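Local coordinates for adhesion and penetration protein autotransporter (Haemophilus influenzae, PDB 3SYJ) that promotes bacterial adherence to and invasion of host cells, self-associates to aggregate bacteria, and is a probable serine protease of the autotransporter family, at residues Leu121-Ala129 against His401-Lys409; Leu482-Ile492 against Gln508-Glu518. All coordinates share one frame; numbering follows the deposited sequence.

Interaction 1: residues Leu121-Ala129 against His401-Lys409; sequences LHKFVTEAA and HDRLSKIGK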
ATOM      1  N   LEU A 121     -19.979 -65.314  14.796  1.00 18.49           N
ATOM      2  CA  LEU A 121     -18.544 -65.149  14.568  1.00 15.50           C
ATOM      3  C   LEU A 121     -17.799 -65.120  15.896  1.00 16.55           C
ATOM      4  O   LEU A 121     -18.395 -64.869  16.932  1.00 16.42           O
ATOM      5  CB  LEU A 121     -18.288 -63.855  13.800  1.00 14.14           C
ATOM      6  CG  LEU A 121     -19.065 -63.752  12.488  1.00 16.14           C
ATOM      7  CD1 LEU A 121     -18.821 -62.404  11.813  1.00 14.79           C
ATOM      8  CD2 LEU A 121     -18.686 -64.895  11.569  1.00 13.35           C
ATOM      9  N   HIS A 122     -16.497 -65.374  15.872  1.00 15.80           N
ATOM     10  CA  HIS A 122     -15.748 -65.474  17.115  1.00 17.76           C
ATOM     11  C   HIS A 122     -15.346 -64.113  17.688  1.00 18.32           C
ATOM     12  O   HIS A 122     -14.996 -64.021  18.863  1.00 17.85           O
ATOM     13  CB  HIS A 122     -14.546 -66.429  16.983  1.00 14.97           C
ATOM     14  CG  HIS A 122     -13.322 -65.811  16.379  1.00 16.85           C
ATOM     15  ND1 HIS A 122     -13.323 -65.195  15.145  1.00 13.61           N
ATOM     16  CD2 HIS A 122     -12.044 -65.749  16.829  1.00 16.66           C
ATOM     17  CE1 HIS A 122     -12.106 -64.764  14.870  1.00 14.88           C
ATOM     18  NE2 HIS A 122     -11.311 -65.085  15.876  1.00 15.27           N
ATOM     19  N   LYS A 123     -15.427 -63.065  16.868  1.00 17.81           N
ATOM     20  CA  LYS A 123     -15.104 -61.709  17.316  1.00 14.31           C
ATOM     21  C   LYS A 123     -16.152 -60.693  16.874  1.00 15.24           C
ATOM     22  O   LYS A 123     -16.802 -60.886  15.847  1.00 17.28           O
ATOM     23  CB  LYS A 123     -13.751 -61.277  16.762  1.00 16.84           C
ATOM     24  CG  LYS A 123     -12.558 -62.016  17.341  1.00 18.12           C
ATOM     25  CD  LYS A 123     -12.240 -61.573  18.753  1.00 14.26           C
ATOM     26  CE  LYS A 123     -10.982 -62.271  19.255  1.00 16.03           C
ATOM     27  NZ  LYS A 123     -10.560 -61.781  20.602  1.00 18.10           N
ATOM     28  N   PHE A 124     -16.311 -59.612  17.639  1.00 14.69           N
ATOM     29  CA  PHE A 124     -17.121 -58.475  17.192  1.00 16.02           C
ATOM     30  C   PHE A 124     -16.469 -57.894  15.943  1.00 15.39           C
ATOM     31  O   PHE A 124     -15.256 -57.699  15.917  1.00 14.14           O
ATOM     32  CB  PHE A 124     -17.193 -57.370  18.245  1.00 13.14           C
ATOM     33  CG  PHE A 124     -18.022 -57.712  19.452  1.00 18.68           C
ATOM     34  CD1 PHE A 124     -18.773 -58.870  19.497  1.00 17.18           C
ATOM     35  CD2 PHE A 124     -18.069 -56.843  20.538  1.00 14.99           C
ATOM     36  CE1 PHE A 124     -19.541 -59.167  20.617  1.00 19.57           C
ATOM     37  CE2 PHE A 124     -18.841 -57.134  21.656  1.00 16.62           C
ATOM     38  CZ  PHE A 124     -19.575 -58.296  21.697  1.00 15.18           C
ATOM     39  N   VAL A 125     -17.266 -57.611  14.914  1.00 15.66           N
ATOM     40  CA  VAL A 125     -16.730 -57.024  13.689  1.00 12.87           C
ATOM     41  C   VAL A 125     -16.580 -55.515  13.837  1.00 12.79           C
ATOM     42  O   VAL A 125     -17.528 -54.829  14.201  1.00 13.37           O
ATOM     43  CB  VAL A 125     -17.616 -57.342  12.461  1.00 14.62           C
ATOM     44  CG1 VAL A 125     -17.122 -56.567  11.228  1.00 12.44           C
ATOM     45  CG2 VAL A 125     -17.658 -58.848  12.199  1.00 11.95           C
ATOM     46  N   THR A 126     -15.390 -55.002  13.547  1.00 12.59           N
ATOM     47  CA  THR A 126     -15.089 -53.590  13.770  1.00 11.02           C
ATOM     48  C   THR A 126     -15.114 -52.749  12.489  1.00 16.36           C
ATOM     49  O   THR A 126     -15.272 -51.532  12.545  1.00 17.65           O
ATOM     50  CB  THR A 126     -13.694 -53.430  14.393  1.00 17.05           C
ATOM     51  OG1 THR A 126     -12.729 -54.093  13.562  1.00 11.90           O
ATOM     52  CG2 THR A 126     -13.655 -54.025  15.818  1.00 11.88           C
ATOM     53  N   GLU A 127     -14.948 -53.393  11.336  1.00 17.25           N
ATOM     54  CA  GLU A 127     -14.732 -52.673  10.076  1.00 16.55           C
ATOM     55  C   GLU A 127     -15.985 -52.010   9.512  1.00 13.81           C
ATOM     56  O   GLU A 127     -15.891 -51.096   8.698  1.00 14.75           O
ATOM     57  CB  GLU A 127     -14.120 -53.605   9.019  1.00 16.08           C
ATOM     58  CG  GLU A 127     -12.652 -53.984   9.246  1.00 18.06           C
ATOM     59  CD  GLU A 127     -12.465 -55.066  10.300  1.00 20.87           C
ATOM     60  OE1 GLU A 127     -13.481 -55.628  10.757  1.00 16.75           O
ATOM     61  OE2 GLU A 127     -11.296 -55.350  10.672  1.00 22.47           O
ATOM     62  N   ALA A 128     -17.152 -52.471   9.945  1.00 16.44           N
ATOM     63  CA  ALA A 128     -18.418 -51.979   9.411  1.00 17.71           C
ATOM     64  C   ALA A 128     -19.554 -52.120  10.420  1.00 20.20           C
ATOM     65  O   ALA A 128     -19.561 -53.043  11.244  1.00 18.14           O
ATOM     66  CB  ALA A 128     -18.769 -52.728   8.123  1.00 19.84           C
ATOM     67  N   ALA A 129     -20.519 -51.210  10.343  1.00 19.62           N
ATOM     68  CA  ALA A 129     -21.703 -51.272  11.181  1.00 17.67           C
ATOM     69  C   ALA A 129     -22.661 -52.282  10.578  1.00 18.70           C
ATOM     70  O   ALA A 129     -22.883 -52.278   9.373  1.00 19.99           O
ATOM     71  CB  ALA A 129     -22.362 -49.905  11.253  1.00 15.69           C
ATOM     72  N   HIS A 401      -1.221 -62.976  20.541  1.00 20.12           N
ATOM     73  CA  HIS A 401      -1.852 -63.478  19.311  1.00 22.36           C
ATOM     74  C   HIS A 401      -3.373 -63.346  19.306  1.00 23.42           C
ATOM     75  O   HIS A 401      -4.055 -63.971  18.493  1.00 24.43           O
ATOM     76  CB  HIS A 401      -1.444 -64.932  19.017  1.00 20.42           C
ATOM     77  CG  HIS A 401       0.033 -65.119  18.853  1.00 28.43           C
ATOM     78  ND1 HIS A 401       0.744 -66.081  19.541  1.00 25.35           N
ATOM     79  CD2 HIS A 401       0.939 -64.446  18.105  1.00 26.90           C
ATOM     80  CE1 HIS A 401       2.020 -66.001  19.210  1.00 29.22           C
ATOM     81  NE2 HIS A 401       2.167 -65.015  18.344  1.00 29.77           N
ATOM     82  N   ASP A 402      -3.904 -62.544  20.221  1.00 21.64           N
ATOM     83  CA  ASP A 402      -5.334 -62.282  20.250  1.00 20.86           C
ATOM     84  C   ASP A 402      -5.626 -60.808  20.001  1.00 22.17           C
ATOM     85  O   ASP A 402      -4.960 -59.933  20.553  1.00 18.31           O
ATOM     86  CB  ASP A 402      -5.949 -62.717  21.578  1.00 21.04           C
ATOM     87  CG  ASP A 402      -7.420 -62.353  21.678  1.00 24.98           C
ATOM     88  OD1 ASP A 402      -8.270 -63.199  21.317  1.00 23.08           O
ATOM     89  OD2 ASP A 402      -7.726 -61.216  22.095  1.00 20.71           O
ATOM     90  N   ARG A 403      -6.627 -60.544  19.165  1.00 21.50           N
ATOM     91  CA  ARG A 403      -7.046 -59.186  18.854  1.00 15.77           C
ATOM     92  C   ARG A 403      -8.307 -58.837  19.637  1.00 16.42           C
ATOM     93  O   ARG A 403      -9.285 -59.589  19.625  1.00 14.12           O
ATOM     94  CB  ARG A 403      -7.325 -59.052  17.354  1.00 19.08           C
ATOM     95  CG  ARG A 403      -7.149 -57.655  16.790  1.00 16.37           C
ATOM     96  CD  ARG A 403      -7.673 -57.588  15.362  1.00 14.94           C
ATOM     97  NE  ARG A 403      -9.127 -57.606  15.359  1.00 17.18           N
ATOM     98  CZ  ARG A 403      -9.885 -57.222  14.338  1.00 17.12           C
ATOM     99  NH1 ARG A 403      -9.327 -56.797  13.206  1.00 15.00           N
ATOM    100  NH2 ARG A 403     -11.205 -57.261  14.455  1.00 13.13           N
ATOM    101  N   LEU A 404      -8.284 -57.697  20.316  1.00 13.91           N
ATOM    102  CA  LEU A 404      -9.461 -57.212  21.018  1.00 16.10           C
ATOM    103  C   LEU A 404     -10.257 -56.306  20.082  1.00 13.95           C
ATOM    104  O   LEU A 404      -9.686 -55.435  19.427  1.00 13.56           O
ATOM    105  CB  LEU A 404      -9.064 -56.474  22.308  1.00 14.89           C
ATOM    106  CG  LEU A 404     -10.190 -55.979  23.229  1.00 20.29           C
ATOM    107  CD1 LEU A 404      -9.763 -55.954  24.700  1.00 20.85           C
ATOM    108  CD2 LEU A 404     -10.726 -54.607  22.806  1.00 18.07           C
ATOM    109  N   SER A 405     -11.568 -56.536  20.011  1.00 12.68           N
ATOM    110  CA  SER A 405     -12.478 -55.719  19.212  1.00 12.64           C
ATOM    111  C   SER A 405     -13.203 -54.689  20.074  1.00 11.30           C
ATOM    112  O   SER A 405     -13.944 -55.047  20.998  1.00 14.87           O
ATOM    113  CB  SER A 405     -13.521 -56.607  18.535  1.00 13.45           C
ATOM    114  OG  SER A 405     -12.933 -57.447  17.562  1.00 15.92           O
ATOM    115  N   LYS A 406     -13.000 -53.415  19.769  1.00 10.74           N
ATOM    116  CA  LYS A 406     -13.651 -52.343  20.517  1.00 13.93           C
ATOM    117  C   LYS A 406     -14.703 -51.661  19.665  1.00 12.30           C
ATOM    118  O   LYS A 406     -14.392 -51.083  18.625  1.00 11.92           O
ATOM    119  CB  LYS A 406     -12.628 -51.313  21.016  1.00 12.00           C
ATOM    120  CG  LYS A 406     -13.208 -49.907  21.268  1.00 11.67           C
ATOM    121  CD  LYS A 406     -13.854 -49.795  22.639  1.00 14.78           C
ATOM    122  CE  LYS A 406     -14.479 -48.418  22.881  1.00 15.69           C
ATOM    123  NZ  LYS A 406     -15.721 -48.196  22.096  1.00 13.98           N
ATOM    124  N   ILE A 407     -15.951 -51.743  20.108  1.00 12.09           N
ATOM    125  CA  ILE A 407     -17.047 -51.092  19.403  1.00 15.44           C
ATOM    126  C   ILE A 407     -17.896 -50.288  20.377  1.00 13.11           C
ATOM    127  O   ILE A 407     -17.564 -50.186  21.552  1.00 17.08           O
ATOM    128  CB  ILE A 407     -17.930 -52.101  18.632  1.00 14.09           C
ATOM    129  CG1 ILE A 407     -18.500 -53.165  19.570  1.00 16.80           C
ATOM    130  CG2 ILE A 407     -17.140 -52.764  17.521  1.00 14.89           C
ATOM    131  CD1 ILE A 407     -19.417 -54.149  18.863  1.00 15.29           C
ATOM    132  N   GLY A 408     -18.990 -49.719  19.888  1.00 13.68           N
ATOM    133  CA  GLY A 408     -19.798 -48.830  20.698  1.00 14.00           C
ATOM    134  C   GLY A 408     -19.241 -47.416  20.675  1.00 18.77           C
ATOM    135  O   GLY A 408     -18.041 -47.204  20.458  1.00 16.40           O
ATOM    136  N   LYS A 409     -20.117 -46.442  20.889  1.00 15.64           N
ATOM    137  CA  LYS A 409     -19.714 -45.044  20.847  1.00 18.98           C
ATOM    138  C   LYS A 409     -18.958 -44.605  22.103  1.00 18.74           C
ATOM    139  O   LYS A 409     -18.393 -43.517  22.128  1.00 15.27           O
ATOM    140  CB  LYS A 409     -20.935 -44.143  20.654  1.00 23.59           C
ATOM    141  CG  LYS A 409     -21.635 -44.286  19.312  1.00 20.85           C
ATOM    142  CD  LYS A 409     -22.866 -43.400  19.278  1.00 21.07           C
ATOM    143  CE  LYS A 409     -23.666 -43.619  18.008  1.00 30.90           C
ATOM    144  NZ  LYS A 409     -22.852 -43.309  16.795  1.00 33.11           N
TER
HETATM  145  O   HOH W   1     -11.965 -58.926  21.706  1.00 16.69           O
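Lys123 and Phe124, in a loop of the peptidase S6 domain, pack against Asp402, Arg403, Ser405 and Ile407, on and just before a strand of the parallel beta-helix; the contact joins the protease domain to the stalk of the passenger domain. The touching parts run 57° apart, and no backbone-to-backbone bond links them. Lys123 bends at chi2 (-74°) and then extends, which carries NZ to Arg403 O at 2.7 Å and into a salt bridge with Asp402 OD1 at 2.8 Å. The carboxylate receives it on the syn side, somewhat out of plane, while the donor is tilted from the carbonyl plane of Arg403. Gly381 O is a further acceptor for this ammonium, and Gln380 NE2 also binds Asp402 OD1. Ile407 holds CG1 between its backbone N and carbonyl carbon (chi1 57°), an orientation that puts CD1 3.4 Å from Phe124 CD2; the two side chains cross at about a right angle. Arg403 turns at chi3, and its NH1 makes a long salt bridge of 3.5 Å to Glu127 OE2, which lies in the guanidinium plane. Tyr96 OH steadies both groups, bonding Arg403 NH2 and Glu127 OE1, and Phe94 makes a cation-pi contact with Arg403. Ser405 OG donates to Phe124 O at 2.9 Å, in the carbonyl plane and on a lone pair.

Interaction 2: residues Leu482-Ile492 against Gln508-Glu518; sequences LNGHSLTFKRI and QAANVTITGNE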
ATOM      1  N   LEU A 482      -3.276 -37.299  18.983  1.00 17.71           N
ATOM      2  CA  LEU A 482      -2.000 -37.221  19.678  1.00 15.44           C
ATOM      3  C   LEU A 482      -2.117 -36.556  21.048  1.00 21.22           C
ATOM      4  O   LEU A 482      -1.247 -36.722  21.907  1.00 17.44           O
ATOM      5  CB  LEU A 482      -1.000 -36.454  18.820  1.00 20.19           C
ATOM      6  CG  LEU A 482      -0.758 -37.064  17.442  1.00 16.74           C
ATOM      7  CD1 LEU A 482       0.281 -36.251  16.734  1.00 19.83           C
ATOM      8  CD2 LEU A 482      -0.308 -38.505  17.592  1.00 15.89           C
ATOM      9  N   ASN A 483      -3.185 -35.787  21.238  1.00 20.06           N
ATOM     10  CA  ASN A 483      -3.478 -35.196  22.531  1.00 16.71           C
ATOM     11  C   ASN A 483      -2.239 -34.612  23.189  1.00 19.39           C
ATOM     12  O   ASN A 483      -1.949 -34.906  24.349  1.00 18.68           O
ATOM     13  CB  ASN A 483      -4.106 -36.244  23.445  1.00 21.35           C
ATOM     14  CG  ASN A 483      -4.548 -35.670  24.782  1.00 23.58           C
ATOM     15  OD1 ASN A 483      -4.809 -34.471  24.897  1.00 21.13           O
ATOM     16  ND2 ASN A 483      -4.634 -36.526  25.799  1.00 17.51           N
ATOM     17  N   GLY A 484      -1.499 -33.803  22.434  1.00 21.89           N
ATOM     18  CA  GLY A 484      -0.355 -33.086  22.965  1.00 21.33           C
ATOM     19  C   GLY A 484       0.935 -33.875  22.995  1.00 23.07           C
ATOM     20  O   GLY A 484       1.946 -33.401  23.506  1.00 26.43           O
ATOM     21  N   HIS A 485       0.911 -35.085  22.451  1.00 21.36           N
ATOM     22  CA  HIS A 485       2.101 -35.929  22.464  1.00 19.69           C
ATOM     23  C   HIS A 485       2.765 -35.939  21.095  1.00 24.27           C
ATOM     24  O   HIS A 485       2.173 -35.516  20.107  1.00 29.10           O
ATOM     25  CB  HIS A 485       1.736 -37.353  22.880  1.00 19.09           C
ATOM     26  CG  HIS A 485       1.340 -37.480  24.317  1.00 21.36           C
ATOM     27  ND1 HIS A 485       0.051 -37.263  24.758  1.00 20.98           N
ATOM     28  CD2 HIS A 485       2.065 -37.802  25.415  1.00 19.96           C
ATOM     29  CE1 HIS A 485       0.000 -37.446  26.066  1.00 22.25           C
ATOM     30  NE2 HIS A 485       1.208 -37.776  26.488  1.00 22.04           N
ATOM     31  N   SER A 486       3.996 -36.427  21.029  1.00 24.49           N
ATOM     32  CA  SER A 486       4.689 -36.479  19.753  1.00 21.89           C
ATOM     33  C   SER A 486       5.075 -37.899  19.381  1.00 20.15           C
ATOM     34  O   SER A 486       5.326 -38.732  20.250  1.00 18.29           O
ATOM     35  CB  SER A 486       5.909 -35.563  19.768  1.00 22.58           C
ATOM     36  OG  SER A 486       5.495 -34.208  19.792  1.00 22.91           O
ATOM     37  N   LEU A 487       5.098 -38.170  18.080  1.00 21.97           N
ATOM     38  CA  LEU A 487       5.430 -39.490  17.571  1.00 19.50           C
ATOM     39  C   LEU A 487       6.367 -39.361  16.389  1.00 20.26           C
ATOM     40  O   LEU A 487       6.341 -38.358  15.675  1.00 19.38           O
ATOM     41  CB  LEU A 487       4.170 -40.221  17.112  1.00 17.27           C
ATOM     42  CG  LEU A 487       3.086 -40.507  18.145  1.00 19.34           C
ATOM     43  CD1 LEU A 487       1.827 -41.019  17.460  1.00 17.07           C
ATOM     44  CD2 LEU A 487       3.597 -41.510  19.170  1.00 17.25           C
ATOM     45  N   THR A 488       7.199 -40.376  16.194  1.00 17.65           N
ATOM     46  CA  THR A 488       7.968 -40.514  14.970  1.00 18.96           C
ATOM     47  C   THR A 488       7.537 -41.795  14.277  1.00 17.52           C
ATOM     48  O   THR A 488       7.370 -42.829  14.929  1.00 15.67           O
ATOM     49  CB  THR A 488       9.471 -40.621  15.253  1.00 17.55           C
ATOM     50  OG1 THR A 488       9.930 -39.408  15.849  1.00 24.85           O
ATOM     51  CG2 THR A 488      10.237 -40.858  13.964  1.00 17.02           C
ATOM     52  N   PHE A 489       7.351 -41.721  12.962  1.00 15.79           N
ATOM     53  CA  PHE A 489       7.102 -42.906  12.143  1.00 18.12           C
ATOM     54  C   PHE A 489       8.224 -43.089  11.125  1.00 19.88           C
ATOM     55  O   PHE A 489       8.844 -42.116  10.683  1.00 19.10           O
ATOM     56  CB  PHE A 489       5.802 -42.762  11.355  1.00 14.23           C
ATOM     57  CG  PHE A 489       4.555 -42.762  12.195  1.00 12.30           C
ATOM     58  CD1 PHE A 489       3.804 -43.915  12.335  1.00 16.28           C
ATOM     59  CD2 PHE A 489       4.104 -41.604  12.792  1.00 14.21           C
ATOM     60  CE1 PHE A 489       2.642 -43.922  13.084  1.00 17.51           C
ATOM     61  CE2 PHE A 489       2.938 -41.597  13.544  1.00 14.25           C
ATOM     62  CZ  PHE A 489       2.206 -42.757  13.688  1.00 17.80           C
ATOM     63  N   LYS A 490       8.480 -44.336  10.743  1.00 20.51           N
ATOM     64  CA  LYS A 490       9.284 -44.602   9.557  1.00 22.12           C
ATOM     65  C   LYS A 490       8.360 -44.470   8.352  1.00 19.27           C
ATOM     66  O   LYS A 490       8.558 -43.606   7.500  1.00 19.97           O
ATOM     67  CB  LYS A 490       9.909 -45.988   9.633  1.00 25.21           C
ATOM     68  CG  LYS A 490      10.917 -46.112  10.758  1.00 27.64           C
ATOM     69  CD  LYS A 490      11.325 -47.555  10.991  1.00 33.58           C
ATOM     70  CE  LYS A 490      12.112 -47.698  12.284  1.00 43.63           C
ATOM     71  NZ  LYS A 490      12.017 -49.083  12.818  1.00 45.40           N
ATOM     72  N   ARG A 491       7.339 -45.321   8.299  1.00 17.48           N
ATOM     73  CA  ARG A 491       6.199 -45.093   7.418  1.00 18.97           C
ATOM     74  C   ARG A 491       4.901 -45.266   8.202  1.00 20.40           C
ATOM     75  O   ARG A 491       4.839 -46.048   9.159  1.00 22.77           O
ATOM     76  CB  ARG A 491       6.223 -46.029   6.205  1.00 18.70           C
ATOM     77  CG  ARG A 491       6.304 -47.503   6.534  1.00 21.28           C
ATOM     78  CD  ARG A 491       6.303 -48.372   5.261  1.00 24.91           C
ATOM     79  NE  ARG A 491       4.942 -48.709   4.885  1.00 23.70           N
ATOM     80  CZ  ARG A 491       4.328 -49.831   5.241  1.00 21.24           C
ATOM     81  NH1 ARG A 491       4.958 -50.753   5.957  1.00 15.73           N
ATOM     82  NH2 ARG A 491       3.078 -50.032   4.870  1.00 18.59           N
ATOM     83  N   ILE A 492       3.866 -44.531   7.817  1.00 18.95           N
ATOM     84  CA  ILE A 492       2.564 -44.709   8.442  1.00 16.19           C
ATOM     85  C   ILE A 492       1.769 -45.727   7.634  1.00 17.34           C
ATOM     86  O   ILE A 492       1.604 -45.573   6.430  1.00 20.97           O
ATOM     87  CB  ILE A 492       1.784 -43.378   8.532  1.00 17.72           C
ATOM     88  CG1 ILE A 492       2.632 -42.297   9.209  1.00 18.61           C
ATOM     89  CG2 ILE A 492       0.483 -43.561   9.306  1.00 12.25           C
ATOM     90  CD1 ILE A 492       2.033 -40.906   9.093  1.00 13.93           C
ATOM     91  N   GLN A 508      -1.591 -28.128  24.629  1.00 26.99           N
ATOM     92  CA  GLN A 508      -0.265 -28.598  24.257  1.00 26.93           C
ATOM     93  C   GLN A 508      -0.176 -28.923  22.771  1.00 21.26           C
ATOM     94  O   GLN A 508      -1.027 -29.624  22.236  1.00 22.76           O
ATOM     95  CB  GLN A 508       0.097 -29.836  25.068  1.00 31.93           C
ATOM     96  CG  GLN A 508       0.449 -29.552  26.505  1.00 38.14           C
ATOM     97  CD  GLN A 508       1.220 -30.691  27.121  1.00 51.65           C
ATOM     98  OE1 GLN A 508       2.275 -30.489  27.725  1.00 52.91           O
ATOM     99  NE2 GLN A 508       0.713 -31.911  26.947  1.00 53.83           N
ATOM    100  N   ALA A 509       0.860 -28.423  22.110  1.00 20.20           N
ATOM    101  CA  ALA A 509       1.091 -28.750  20.709  1.00 22.49           C
ATOM    102  C   ALA A 509       1.527 -30.208  20.557  1.00 24.78           C
ATOM    103  O   ALA A 509       1.807 -30.889  21.543  1.00 26.60           O
ATOM    104  CB  ALA A 509       2.128 -27.824  20.108  1.00 23.00           C
ATOM    105  N   ALA A 510       1.566 -30.686  19.317  1.00 24.19           N
ATOM    106  CA  ALA A 510       2.003 -32.048  19.029  1.00 23.40           C
ATOM    107  C   ALA A 510       2.821 -32.076  17.741  1.00 19.20           C
ATOM    108  O   ALA A 510       2.633 -31.236  16.863  1.00 18.76           O
ATOM    109  CB  ALA A 510       0.803 -32.987  18.930  1.00 20.84           C
ATOM    110  N   ASN A 511       3.746 -33.021  17.638  1.00 18.66           N
ATOM    111  CA  ASN A 511       4.515 -33.172  16.409  1.00 22.28           C
ATOM    112  C   ASN A 511       4.462 -34.597  15.877  1.00 22.11           C
ATOM    113  O   ASN A 511       4.542 -35.548  16.645  1.00 19.53           O
ATOM    114  CB  ASN A 511       5.971 -32.771  16.630  1.00 21.34           C
ATOM    115  CG  ASN A 511       6.112 -31.369  17.190  1.00 27.98           C
ATOM    116  OD1 ASN A 511       5.494 -30.422  16.702  1.00 24.80           O
ATOM    117  ND2 ASN A 511       6.931 -31.233  18.225  1.00 28.38           N
ATOM    118  N   VAL A 512       4.311 -34.737  14.564  1.00 20.30           N
ATOM    119  CA  VAL A 512       4.516 -36.022  13.913  1.00 20.97           C
ATOM    120  C   VAL A 512       5.726 -35.909  13.002  1.00 21.04           C
ATOM    121  O   VAL A 512       5.779 -35.049  12.123  1.00 19.15           O
ATOM    122  CB  VAL A 512       3.301 -36.461  13.062  1.00 24.21           C
ATOM    123  CG1 VAL A 512       3.487 -37.891  12.564  1.00 19.87           C
ATOM    124  CG2 VAL A 512       2.019 -36.355  13.852  1.00 21.60           C
ATOM    125  N   THR A 513       6.705 -36.774  13.220  1.00 20.27           N
ATOM    126  CA  THR A 513       7.865 -36.825  12.346  1.00 20.03           C
ATOM    127  C   THR A 513       7.800 -38.091  11.492  1.00 18.31           C
ATOM    128  O   THR A 513       7.491 -39.169  11.990  1.00 16.99           O
ATOM    129  CB  THR A 513       9.176 -36.768  13.165  1.00 20.18           C
ATOM    130  OG1 THR A 513       9.167 -35.590  13.985  1.00 19.93           O
ATOM    131  CG2 THR A 513      10.405 -36.745  12.256  1.00 16.64           C
ATOM    132  N   ILE A 514       8.057 -37.943  10.198  1.00 18.54           N
ATOM    133  CA  ILE A 514       8.140 -39.076   9.288  1.00 19.19           C
ATOM    134  C   ILE A 514       9.558 -39.150   8.732  1.00 21.72           C
ATOM    135  O   ILE A 514      10.052 -38.180   8.153  1.00 22.14           O
ATOM    136  CB  ILE A 514       7.119 -38.956   8.145  1.00 18.56           C
ATOM    137  CG1 ILE A 514       5.695 -38.997   8.713  1.00 16.60           C
ATOM    138  CG2 ILE A 514       7.310 -40.076   7.134  1.00 18.07           C
ATOM    139  CD1 ILE A 514       4.628 -38.601   7.723  1.00 13.76           C
ATOM    140  N   THR A 515      10.219 -40.289   8.933  1.00 19.13           N
ATOM    141  CA  THR A 515      11.626 -40.440   8.545  1.00 20.58           C
ATOM    142  C   THR A 515      11.847 -41.324   7.311  1.00 23.33           C
ATOM    143  O   THR A 515      12.952 -41.386   6.774  1.00 27.28           O
ATOM    144  CB  THR A 515      12.468 -41.001   9.706  1.00 22.73           C
ATOM    145  OG1 THR A 515      11.956 -42.285  10.096  1.00 22.22           O
ATOM    146  CG2 THR A 515      12.415 -40.053  10.901  1.00 19.33           C
ATOM    147  N   GLY A 516      10.799 -42.000   6.857  1.00 19.91           N
ATOM    148  CA  GLY A 516      10.908 -42.862   5.696  1.00 25.10           C
ATOM    149  C   GLY A 516      11.452 -44.227   6.067  1.00 22.18           C
ATOM    150  O   GLY A 516      11.799 -44.470   7.219  1.00 22.55           O
ATOM    151  N   ASN A 517      11.516 -45.124   5.092  1.00 21.84           N
ATOM    152  CA  ASN A 517      11.989 -46.474   5.344  1.00 27.71           C
ATOM    153  C   ASN A 517      13.463 -46.466   5.720  1.00 27.54           C
ATOM    154  O   ASN A 517      14.264 -45.738   5.129  1.00 27.17           O
ATOM    155  CB  ASN A 517      11.752 -47.377   4.132  1.00 22.70           C
ATOM    156  CG  ASN A 517      10.292 -47.731   3.949  1.00 24.02           C
ATOM    157  OD1 ASN A 517       9.788 -47.780   2.830  1.00 25.54           O
ATOM    158  ND2 ASN A 517       9.603 -47.981   5.052  1.00 23.41           N
ATOM    159  N   GLU A 518      13.797 -47.283   6.712  1.00 30.01           N
ATOM    160  CA  GLU A 518      15.165 -47.430   7.203  1.00 39.18           C
ATOM    161  C   GLU A 518      16.150 -47.854   6.108  1.00 40.46           C
ATOM    162  O   GLU A 518      17.201 -47.241   5.946  1.00 43.93           O
ATOM    163  CB  GLU A 518      15.191 -48.424   8.369  1.00 40.04           C
ATOM    164  CG  GLU A 518      16.572 -48.916   8.766  1.00 48.96           C
ATOM    165  CD  GLU A 518      16.557 -49.674  10.087  1.00 57.15           C
ATOM    166  OE1 GLU A 518      16.048 -49.119  11.087  1.00 53.51           O
ATOM    167  OE2 GLU A 518      17.053 -50.821  10.125  1.00 57.84           O
TER
HETATM  168  O   HOH W   2       7.762 -35.886  16.152  1.00 21.70           O
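Leu487 and Phe489 pair in parallel with Val512 and Ile514, adjoining strands of successive beta-helix coils. Their segment axes approach to 4.7 Å, and the two strands run nearly parallel. Leu487 N donates to Asn511 O at 3.0 Å, Thr513 N to Leu487 O, Phe489 N to Thr513 O at 2.7 Å and Thr515 N to Phe489 O; N-H...O angles of 160-171° make all four nearly straight. Next to Leu487, Ser486 OG accepts from Asn511 N at 3.0 Å, with a more bent geometry.

On the inward face, Val512 sets CG1 anti to its backbone N (chi1 -172°), bringing that methyl to the edge of the Phe489 ring, 3.8 Å from CD2. Its other branch, CG2, lies only 3.4 Å from Leu482 CD1, a tight carbon pair. Ile492 CD1 meets Ile514 CD1 at 3.7 Å, while Ile492 CG1 lies over one face of the Phe489 ring, toward its rim. Across the sheet, Thr488 and Thr513 lie side by side.

Farther out, a type I' turn from Leu482 to His485 precedes Ser486: Leu482 O accepts from both His485 N and His485 ND1, and lies almost exactly in the imidazole plane. Strand 555-559 continues the stack beyond 510-514, and Leu555 packs on Leu482 and Val512. Thus directional backbone bonds fix the register of the coils, while branched aliphatic and aromatic groups fill the interior without needing polar partners.

How the interactions relate
The two contacts are separate, with centres 27 Å apart and nearest atoms about 16 Å apart, yet both use strands of the same beta-helix. Interaction 1 is the more thoroughly buried: eight of its ten touching residues are buried, against nine of twenty-one in interaction 2, where an apolar interior face backs a partly exposed threonine-bearing one. The areas run the other way, 456 Å² against 852 Å², as expected for a loop resting across one strand compared with two strands running together. Interaction 1 joins different domains through charged side chains, a serine hydroxyl and one aromatic-aliphatic contact; interaction 2 joins neighbouring coils mainly through repeated main-chain bonds.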